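Alpha-amylase G-6 (PDB 2C3G) is an amylase represented here by its family 26 carbohydrate-binding module, which probably attaches the enzyme to starch. Local coordinates at residues L22-T27 with H52-V57; S59-F64 with G79-Q84. All coordinates share one frame; numbering follows the deposited sequence.

Contact 1 of 2, residues L22-T27 with H52-V57; sequences LYYYDT and HTIEGV. With CD (cadmium ion), chain D.
Tyr24, whose ring lies against Ile54, is tied by one water to His52, a neighbour of Leu22, and the other nitrogen of that imidazole holds a cadmium ion. The contact is face-to-face packing between the two sheets of a beta-sandwich: strand 22-25 and strand 52-55 run in nearly the same direction, 23° apart, with axes 9.6 Å apart at closest approach and no direct hydrogen bond between the segments. At the polar end, water 1 lies 2.8 Å from Tyr24 OH and accepts the N-H of His52 NE2, sitting in the plane of the imidazole at its edge. His52 ND1 binds the cadmium ion at 2.4 Å, and a second water is also bound to the ion; with one nitrogen given to the metal, the other is left as donor.

The apolar centre is Ile54. Its CD1, carried away from CA by an extended chi2 of 172°, sits over one face of the Tyr24 ring as a CH-pi contact, 3.8 Å from the centroid and 19° off the normal, while CG2 meets the ring near its hydroxyl end, at CE2 and CZ. The two side chains run antiparallel as they pass. An alanine in place of Tyr24 would probably leave Ile54 CD1 without its aromatic cover, open a gap between the sheets and deprive the His52 water of its hydroxyl partner. Leu22 crosses Ile54 at about a right angle, CD2 lying 3.7 Å from Ile54 CD1, and the same methyl meets the imidazole edge at His52 CD2. Farther along, Thr27 turns its hydroxyl to Glu33 and the backbone of Val31, and its CB touches Val57 CG2 at 4.0 Å.

Contact 2 of 2, residues S59-F64 with G79-Q84; sequences SVRLLF and GFFRDQ
The Phe81 ring touches Ser59, Val60 and Arg61 obliquely, and its atoms can be taken in order. CB leaves the strand on the same face as that of Arg61, its partner in a non-hydrogen-bonded antiparallel pair. CG, anti to the backbone N (chi1 172°), comes to 4.0 Å from Val60 O. CD1 comes closer, 3.3 Å from Val60 O, and also meets Arg61 NH2 at 3.8 Å; the guanidinium and ring planes stand 60° apart, so this is not a stack. The same NH2 has a long, weak ion pair with Asp26. CE1 reaches Ser59 CB at 3.6 Å, and CZ, the tip, touches the same carbon and approaches Ser59 OG.

These residues belong to the beta hairpin of strands 59-66 and 71-82, which supplies two of the three strands in one sheet of the sandwich. Its backbone evidence is clearest at Leu62 and Phe80, a hydrogen-bonded pair: Leu62 N donates to Phe80 O at 2.7 Å, and Phe80 N returns to Leu62 O at 2.6 Å. Arg82 N donates to Val60 O at 3.1 Å, but the return bond, just before the cis peptide leading into Asp83, is doubtfully short.

Gly79 CA packs against Leu63 CG at 3.8 Å, and a side chain at Gly79 would probably run into the backbone N of Leu62. On the other face Leu62 and Phe80 are apolar neighbours beside Arg82: Leu62 CD1 lies 4.2 Å from Phe80 CD2, and Phe64 CE2 comes in at the edge of the Phe80 ring, near its plane, while Trp92 meets Phe80 edge-to-face.

Contact 1 packs one sheet of the sandwich on the other, whereas contact 2 pairs two strands within one of those sheets; strand 20-28, which carries residues 22-27, is the neighbour of strand 59-66. Their centres lie 8 Å apart and they touch directly. Tyr23 O probably accepts a hydrogen bond from Leu63 N at 2.8 Å, Tyr25 OH probably hydrogen-bonds Gly79 N (2.9 Å), and Tyr24 CB packs 3.4 Å from Arg61 O. The cadmium ion of contact 1 belongs to the His52 end; a different cadmium ion lies about 11 Å from the Arg82 side chain of contact 2.

Contact 1 of 2, residues L22-T27 with H52-V57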
ATOM      1  N   LEU A  22      -3.379  -3.163  -2.763  1.00 23.61           N
ATOM      2  CA  LEU A  22      -2.084  -3.105  -2.077  1.00 23.91           C
ATOM      3  C   LEU A  22      -1.467  -4.499  -1.926  1.00 24.25           C
ATOM      4  O   LEU A  22      -1.918  -5.306  -1.125  1.00 23.96           O
ATOM      5  CB  LEU A  22      -2.196  -2.411  -0.705  1.00 23.43           C
ATOM      6  CG  LEU A  22      -0.849  -2.223   0.021  1.00 23.27           C
ATOM      7  CD1 LEU A  22       0.015  -1.163  -0.666  1.00 20.76           C
ATOM      8  CD2 LEU A  22      -0.991  -1.942   1.523  1.00 21.90           C
ATOM      9  N   TYR A  23      -0.419  -4.763  -2.692  1.00 25.03           N
ATOM     10  CA  TYR A  23       0.299  -6.021  -2.576  1.00 26.07           C
ATOM     11  C   TYR A  23       1.516  -5.850  -1.659  1.00 25.40           C
ATOM     12  O   TYR A  23       2.276  -4.896  -1.803  1.00 25.48           O
ATOM     13  CB  TYR A  23       0.722  -6.548  -3.964  1.00 26.53           C
ATOM     14  CG  TYR A  23       1.505  -7.837  -3.869  1.00 28.65           C
ATOM     15  CD1 TYR A  23       0.897  -9.002  -3.419  1.00 27.66           C
ATOM     16  CD2 TYR A  23       2.868  -7.880  -4.191  1.00 29.18           C
ATOM     17  CE1 TYR A  23       1.608 -10.170  -3.308  1.00 28.32           C
ATOM     18  CE2 TYR A  23       3.582  -9.054  -4.092  1.00 29.19           C
ATOM     19  CZ  TYR A  23       2.947 -10.192  -3.642  1.00 29.87           C
ATOM     20  OH  TYR A  23       3.639 -11.371  -3.525  1.00 31.98           O
ATOM     21  N   TYR A  24       1.677  -6.786  -0.726  1.00 25.13           N
ATOM     22  CA  TYR A  24       2.748  -6.752   0.288  1.00 25.05           C
ATOM     23  C   TYR A  24       3.210  -8.154   0.698  1.00 25.36           C
ATOM     24  O   TYR A  24       2.419  -9.095   0.785  1.00 24.87           O
ATOM     25  CB  TYR A  24       2.325  -5.966   1.539  1.00 24.30           C
ATOM     26  CG  TYR A  24       1.133  -6.546   2.252  1.00 23.12           C
ATOM     27  CD1 TYR A  24      -0.158  -6.213   1.855  1.00 22.71           C
ATOM     28  CD2 TYR A  24       1.291  -7.428   3.326  1.00 23.23           C
ATOM     29  CE1 TYR A  24      -1.256  -6.742   2.484  1.00 23.17           C
ATOM     30  CE2 TYR A  24       0.189  -7.966   3.982  1.00 24.16           C
ATOM     31  CZ  TYR A  24      -1.091  -7.619   3.544  1.00 23.80           C
ATOM     32  OH  TYR A  24      -2.212  -8.123   4.170  1.00 23.44           O
ATOM     33  N   TYR A  25       4.509  -8.266   0.961  1.00 26.17           N
ATOM     34  CA  TYR A  25       5.124  -9.534   1.332  1.00 26.74           C
ATOM     35  C   TYR A  25       6.207  -9.284   2.397  1.00 27.15           C
ATOM     36  O   TYR A  25       6.253  -8.205   2.987  1.00 26.99           O
ATOM     37  CB  TYR A  25       5.682 -10.252   0.087  1.00 26.75           C
ATOM     38  CG  TYR A  25       6.668  -9.426  -0.713  1.00 26.52           C
ATOM     39  CD1 TYR A  25       6.224  -8.450  -1.592  1.00 26.97           C
ATOM     40  CD2 TYR A  25       8.042  -9.626  -0.595  1.00 26.94           C
ATOM     41  CE1 TYR A  25       7.097  -7.695  -2.327  1.00 28.99           C
ATOM     42  CE2 TYR A  25       8.941  -8.858  -1.337  1.00 28.00           C
ATOM     43  CZ  TYR A  25       8.458  -7.896  -2.203  1.00 27.97           C
ATOM     44  OH  TYR A  25       9.302  -7.103  -2.954  1.00 30.27           O
ATOM     45  N   ASP A  26       7.108 -10.248   2.596  1.00 27.88           N
ATOM     46  CA  ASP A  26       7.928 -10.315   3.809  1.00 28.56           C
ATOM     47  C   ASP A  26       7.601  -9.272   4.883  1.00 27.65           C
ATOM     48  O   ASP A  26       8.289  -8.290   5.066  1.00 26.93           O
ATOM     49  CB  ASP A  26       9.447 -10.671   3.604  1.00 30.00           C
ATOM     50  CG  ASP A  26      10.284  -9.570   2.938  1.00 32.70           C
ATOM     51  OD1 ASP A  26      10.275  -9.489   1.686  1.00 36.08           O
ATOM     52  OD2 ASP A  26      11.070  -8.819   3.572  1.00 34.31           O
ATOM     53  N   THR A  27       6.481  -9.553   5.539  1.00 27.44           N
ATOM     54  CA  THR A  27       5.968  -8.867   6.708  1.00 27.41           C
ATOM     55  C   THR A  27       6.782  -9.244   7.927  1.00 27.65           C
ATOM     56  O   THR A  27       7.288 -10.367   8.022  1.00 27.07           O
ATOM     57  CB  THR A  27       4.494  -9.314   6.952  1.00 27.80           C
ATOM     58  OG1 THR A  27       4.423 -10.750   7.003  1.00 26.75           O
ATOM     59  CG2 THR A  27       3.584  -8.960   5.755  1.00 27.36           C
ATOM     60  N   HIS A  52      -5.168   1.937   2.853  1.00 16.30           N
ATOM     61  CA  HIS A  52      -5.339   0.619   3.451  1.00 17.75           C
ATOM     62  C   HIS A  52      -4.337   0.405   4.582  1.00 17.23           C
ATOM     63  O   HIS A  52      -3.162   0.817   4.496  1.00 17.70           O
ATOM     64  CB  HIS A  52      -5.281  -0.502   2.388  1.00 18.13           C
ATOM     65  CG  HIS A  52      -5.289  -1.893   2.963  1.00 19.90           C
ATOM     66  ND1 HIS A  52      -6.448  -2.554   3.313  1.00 21.65           N
ATOM     67  CD2 HIS A  52      -4.273  -2.740   3.261  1.00 20.53           C
ATOM     68  CE1 HIS A  52      -6.149  -3.740   3.813  1.00 21.13           C
ATOM     69  NE2 HIS A  52      -4.834  -3.881   3.783  1.00 21.27           N
ATOM     70  N   THR A  53      -4.834  -0.225   5.644  1.00 17.74           N
ATOM     71  CA  THR A  53      -4.067  -0.521   6.850  1.00 17.82           C
ATOM     72  C   THR A  53      -3.804  -2.052   6.922  1.00 18.44           C
ATOM     73  O   THR A  53      -4.735  -2.865   6.892  1.00 17.13           O
ATOM     74  CB  THR A  53      -4.808   0.058   8.083  1.00 18.78           C
ATOM     75  OG1 THR A  53      -4.914   1.486   7.953  1.00 17.22           O
ATOM     76  CG2 THR A  53      -3.978  -0.062   9.392  1.00 19.82           C
ATOM     77  N   ILE A  54      -2.519  -2.412   6.924  1.00 18.61           N
ATOM     78  CA  ILE A  54      -2.064  -3.758   7.274  1.00 19.31           C
ATOM     79  C   ILE A  54      -1.900  -3.868   8.789  1.00 19.56           C
ATOM     80  O   ILE A  54      -1.006  -3.274   9.362  1.00 19.91           O
ATOM     81  CB  ILE A  54      -0.720  -4.061   6.601  1.00 19.09           C
ATOM     82  CG1 ILE A  54      -0.746  -3.615   5.133  1.00 18.23           C
ATOM     83  CG2 ILE A  54      -0.360  -5.541   6.797  1.00 19.67           C
ATOM     84  CD1 ILE A  54       0.620  -3.687   4.363  1.00 18.57           C
ATOM     85  N   GLU A  55      -2.765  -4.622   9.444  1.00 20.19           N
ATOM     86  CA  GLU A  55      -2.681  -4.729  10.886  1.00 20.53           C
ATOM     87  C   GLU A  55      -1.542  -5.633  11.363  1.00 20.91           C
ATOM     88  O   GLU A  55      -1.222  -6.655  10.724  1.00 21.01           O
ATOM     89  CB  GLU A  55      -4.012  -5.209  11.483  1.00 21.43           C
ATOM     90  CG  GLU A  55      -4.243  -4.632  12.879  1.00 22.47           C
ATOM     91  CD  GLU A  55      -5.190  -5.432  13.740  1.00 23.46           C
ATOM     92  OE1 GLU A  55      -6.102  -6.083  13.212  1.00 24.35           O
ATOM     93  OE2 GLU A  55      -5.031  -5.374  14.971  1.00 25.28           O
ATOM     94  N   GLY A  56      -0.944  -5.265  12.496  1.00 19.96           N
ATOM     95  CA  GLY A  56       0.010  -6.148  13.156  1.00 21.81           C
ATOM     96  C   GLY A  56       1.448  -6.143  12.676  1.00 22.02           C
ATOM     97  O   GLY A  56       2.310  -6.777  13.292  1.00 22.94           O
ATOM     98  N   VAL A  57       1.700  -5.427  11.585  1.00 22.53           N
ATOM     99  CA  VAL A  57       3.007  -5.355  10.916  1.00 22.86           C
ATOM    100  C   VAL A  57       3.831  -4.133  11.374  1.00 22.64           C
ATOM    101  O   VAL A  57       3.281  -3.065  11.553  1.00 22.71           O
ATOM    102  CB  VAL A  57       2.760  -5.335   9.383  1.00 23.11           C
ATOM    103  CG1 VAL A  57       2.293  -3.958   8.894  1.00 23.71           C
ATOM    104  CG2 VAL A  57       3.944  -5.754   8.634  1.00 25.46           C
TER
HETATM  105 CD    CD D1101      -8.736  -1.888   3.762  1.00 26.87          CD
HETATM  106  O   HOH W   1      -4.199  -6.322   5.013  1.00 20.20           O
HETATM  107  O   HOH W   2      -8.145  -0.701   5.672  1.00 19.44           O

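Contact 2 of 2, residues S59-F64 with G79-Q84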
ATOM      1  N   SER A  59       7.072  -3.780   9.682  1.00 21.85           N
ATOM      2  CA  SER A  59       7.656  -3.537   8.367  1.00 21.60           C
ATOM      3  C   SER A  59       7.076  -4.491   7.340  1.00 21.56           C
ATOM      4  O   SER A  59       6.539  -5.522   7.706  1.00 22.65           O
ATOM      5  CB  SER A  59       9.194  -3.554   8.403  1.00 20.99           C
ATOM      6  OG  SER A  59       9.713  -4.787   8.852  1.00 20.61           O
ATOM      7  N   VAL A  60       7.203  -4.133   6.068  1.00 21.89           N
ATOM      8  CA  VAL A  60       6.517  -4.770   4.946  1.00 22.21           C
ATOM      9  C   VAL A  60       7.310  -4.389   3.713  1.00 22.93           C
ATOM     10  O   VAL A  60       8.140  -3.469   3.759  1.00 22.40           O
ATOM     11  CB  VAL A  60       5.042  -4.258   4.842  1.00 21.95           C
ATOM     12  CG1 VAL A  60       4.725  -3.521   3.523  1.00 20.62           C
ATOM     13  CG2 VAL A  60       4.057  -5.340   5.134  1.00 22.38           C
ATOM     14  N   ARG A  61       7.078  -5.126   2.626  1.00 23.74           N
ATOM     15  CA  ARG A  61       7.564  -4.776   1.303  1.00 24.79           C
ATOM     16  C   ARG A  61       6.319  -4.631   0.466  1.00 24.60           C
ATOM     17  O   ARG A  61       5.490  -5.518   0.476  1.00 24.67           O
ATOM     18  CB  ARG A  61       8.448  -5.898   0.733  1.00 24.74           C
ATOM     19  CG  ARG A  61       9.900  -5.528   0.569  1.00 25.60           C
ATOM     20  CD  ARG A  61      10.840  -6.485   1.243  1.00 28.93           C
ATOM     21  NE  ARG A  61      12.240  -6.200   0.901  1.00 33.45           N
ATOM     22  CZ  ARG A  61      13.231  -6.067   1.780  1.00 34.06           C
ATOM     23  NH1 ARG A  61      14.449  -5.806   1.356  1.00 37.77           N
ATOM     24  NH2 ARG A  61      13.014  -6.178   3.080  1.00 36.43           N
ATOM     25  N   LEU A  62       6.171  -3.518  -0.251  1.00 25.51           N
ATOM     26  CA  LEU A  62       4.902  -3.280  -0.955  1.00 25.84           C
ATOM     27  C   LEU A  62       4.940  -2.762  -2.406  1.00 26.03           C
ATOM     28  O   LEU A  62       5.856  -2.071  -2.837  1.00 26.25           O
ATOM     29  CB  LEU A  62       3.958  -2.424  -0.087  1.00 26.39           C
ATOM     30  CG  LEU A  62       4.293  -0.942   0.163  1.00 26.14           C
ATOM     31  CD1 LEU A  62       3.835  -0.078  -1.006  1.00 26.73           C
ATOM     32  CD2 LEU A  62       3.681  -0.481   1.474  1.00 23.27           C
ATOM     33  N   LEU A  63       3.907  -3.118  -3.152  1.00 26.36           N
ATOM     34  CA  LEU A  63       3.669  -2.521  -4.464  1.00 26.31           C
ATOM     35  C   LEU A  63       2.198  -2.129  -4.571  1.00 25.42           C
ATOM     36  O   LEU A  63       1.338  -2.781  -4.000  1.00 24.82           O
ATOM     37  CB  LEU A  63       4.017  -3.503  -5.594  1.00 26.32           C
ATOM     38  CG  LEU A  63       5.444  -4.041  -5.714  1.00 27.03           C
ATOM     39  CD1 LEU A  63       5.508  -5.495  -5.243  1.00 27.84           C
ATOM     40  CD2 LEU A  63       5.940  -3.932  -7.129  1.00 26.36           C
ATOM     41  N   PHE A  64       1.933  -1.064  -5.314  1.00 25.43           N
ATOM     42  CA  PHE A  64       0.584  -0.705  -5.731  1.00 25.28           C
ATOM     43  C   PHE A  64       0.294  -1.357  -7.075  1.00 26.19           C
ATOM     44  O   PHE A  64       1.202  -1.550  -7.887  1.00 26.75           O
ATOM     45  CB  PHE A  64       0.450   0.818  -5.829  1.00 24.62           C
ATOM     46  CG  PHE A  64       0.836   1.523  -4.564  1.00 22.24           C
ATOM     47  CD1 PHE A  64       0.032   1.418  -3.433  1.00 19.65           C
ATOM     48  CD2 PHE A  64       2.024   2.238  -4.485  1.00 19.09           C
ATOM     49  CE1 PHE A  64       0.397   2.041  -2.235  1.00 19.93           C
ATOM     50  CE2 PHE A  64       2.400   2.876  -3.290  1.00 21.53           C
ATOM     51  CZ  PHE A  64       1.590   2.772  -2.163  1.00 19.19           C
ATOM     52  N   GLY A  79       9.363  -4.579  -4.306  1.00 32.80           N
ATOM     53  CA  GLY A  79       8.489  -3.701  -3.528  1.00 31.29           C
ATOM     54  C   GLY A  79       9.161  -2.496  -2.875  1.00 30.19           C
ATOM     55  O   GLY A  79      10.383  -2.420  -2.788  1.00 29.61           O
ATOM     56  N   PHE A  80       8.361  -1.520  -2.456  1.00 29.57           N
ATOM     57  CA  PHE A  80       8.868  -0.434  -1.600  1.00 28.59           C
ATOM     58  C   PHE A  80       8.960  -0.992  -0.192  1.00 27.01           C
ATOM     59  O   PHE A  80       8.021  -1.626   0.261  1.00 26.70           O
ATOM     60  CB  PHE A  80       7.898   0.769  -1.549  1.00 28.89           C
ATOM     61  CG  PHE A  80       7.842   1.603  -2.803  1.00 29.07           C
ATOM     62  CD1 PHE A  80       8.995   2.097  -3.398  1.00 30.70           C
ATOM     63  CD2 PHE A  80       6.609   1.943  -3.359  1.00 30.34           C
ATOM     64  CE1 PHE A  80       8.923   2.884  -4.562  1.00 31.03           C
ATOM     65  CE2 PHE A  80       6.528   2.738  -4.502  1.00 30.34           C
ATOM     66  CZ  PHE A  80       7.685   3.208  -5.103  1.00 29.25           C
ATOM     67  N   PHE A  81      10.070  -0.763   0.499  1.00 25.98           N
ATOM     68  CA  PHE A  81      10.165  -1.175   1.900  1.00 25.47           C
ATOM     69  C   PHE A  81       9.631  -0.077   2.808  1.00 24.94           C
ATOM     70  O   PHE A  81      10.009   1.088   2.647  1.00 25.21           O
ATOM     71  CB  PHE A  81      11.599  -1.565   2.307  1.00 25.63           C
ATOM     72  CG  PHE A  81      11.756  -1.815   3.792  1.00 26.39           C
ATOM     73  CD1 PHE A  81      11.402  -3.028   4.344  1.00 25.64           C
ATOM     74  CD2 PHE A  81      12.228  -0.807   4.645  1.00 28.08           C
ATOM     75  CE1 PHE A  81      11.518  -3.242   5.711  1.00 27.19           C
ATOM     76  CE2 PHE A  81      12.346  -1.020   6.013  1.00 25.81           C
ATOM     77  CZ  PHE A  81      11.993  -2.233   6.540  1.00 25.48           C
ATOM     78  N   ARG A  82       8.756  -0.473   3.747  1.00 24.23           N
ATOM     79  CA  ARG A  82       8.165   0.362   4.813  1.00 23.06           C
ATOM     80  C   ARG A  82       7.815  -0.615   5.949  1.00 22.35           C
ATOM     81  O   ARG A  82       7.538  -1.738   5.633  1.00 23.11           O
ATOM     82  CB  ARG A  82       6.786   0.837   4.324  1.00 23.31           C
ATOM     83  CG  ARG A  82       6.708   1.897   3.291  1.00 22.72           C
ATOM     84  CD  ARG A  82       6.184   3.184   3.851  1.00 23.32           C
ATOM     85  NE  ARG A  82       7.162   4.197   3.543  1.00 22.98           N
ATOM     86  CZ  ARG A  82       7.252   5.398   4.085  1.00 20.33           C
ATOM     87  NH1 ARG A  82       8.221   6.185   3.667  1.00 22.43           N
ATOM     88  NH2 ARG A  82       6.419   5.821   5.009  1.00 16.48           N
ATOM     89  N   ASP A  83       7.748  -0.343   7.251  1.00 22.12           N
ATOM     90  CA  ASP A  83       8.566   0.391   8.222  1.00 20.76           C
ATOM     91  C   ASP A  83       7.958   1.625   8.924  1.00 19.73           C
ATOM     92  O   ASP A  83       8.225   1.842  10.094  1.00 19.96           O
ATOM     93  CB  ASP A  83      10.074   0.346   7.928  1.00 21.14           C
ATOM     94  CG  ASP A  83      10.879   1.358   8.714  1.00 20.62           C
ATOM     95  OD1 ASP A  83      11.633   0.980   9.655  1.00 16.11           O
ATOM     96  OD2 ASP A  83      10.855   2.564   8.406  1.00 21.46           O
ATOM     97  N   GLN A  84       7.080   2.351   8.241  1.00 18.56           N
ATOM     98  CA  GLN A  84       6.399   3.525   8.776  1.00 18.17           C
ATOM     99  C   GLN A  84       5.145   3.808   7.903  1.00 17.76           C
ATOM    100  O   GLN A  84       5.145   3.482   6.734  1.00 16.96           O
ATOM    101  CB  GLN A  84       7.366   4.721   8.769  1.00 18.35           C
ATOM    102  CG  GLN A  84       6.874   5.971   9.475  1.00 16.92           C
ATOM    103  CD  GLN A  84       7.859   7.161   9.404  1.00 16.90           C
ATOM    104  OE1 GLN A  84       7.845   8.045  10.285  1.00 18.86           O
ATOM    105  NE2 GLN A  84       8.665   7.207   8.364  1.00 15.00           N
TER
HETATM  106  O   HOH W   3      12.497  -3.905  -1.264  1.00 36.06           O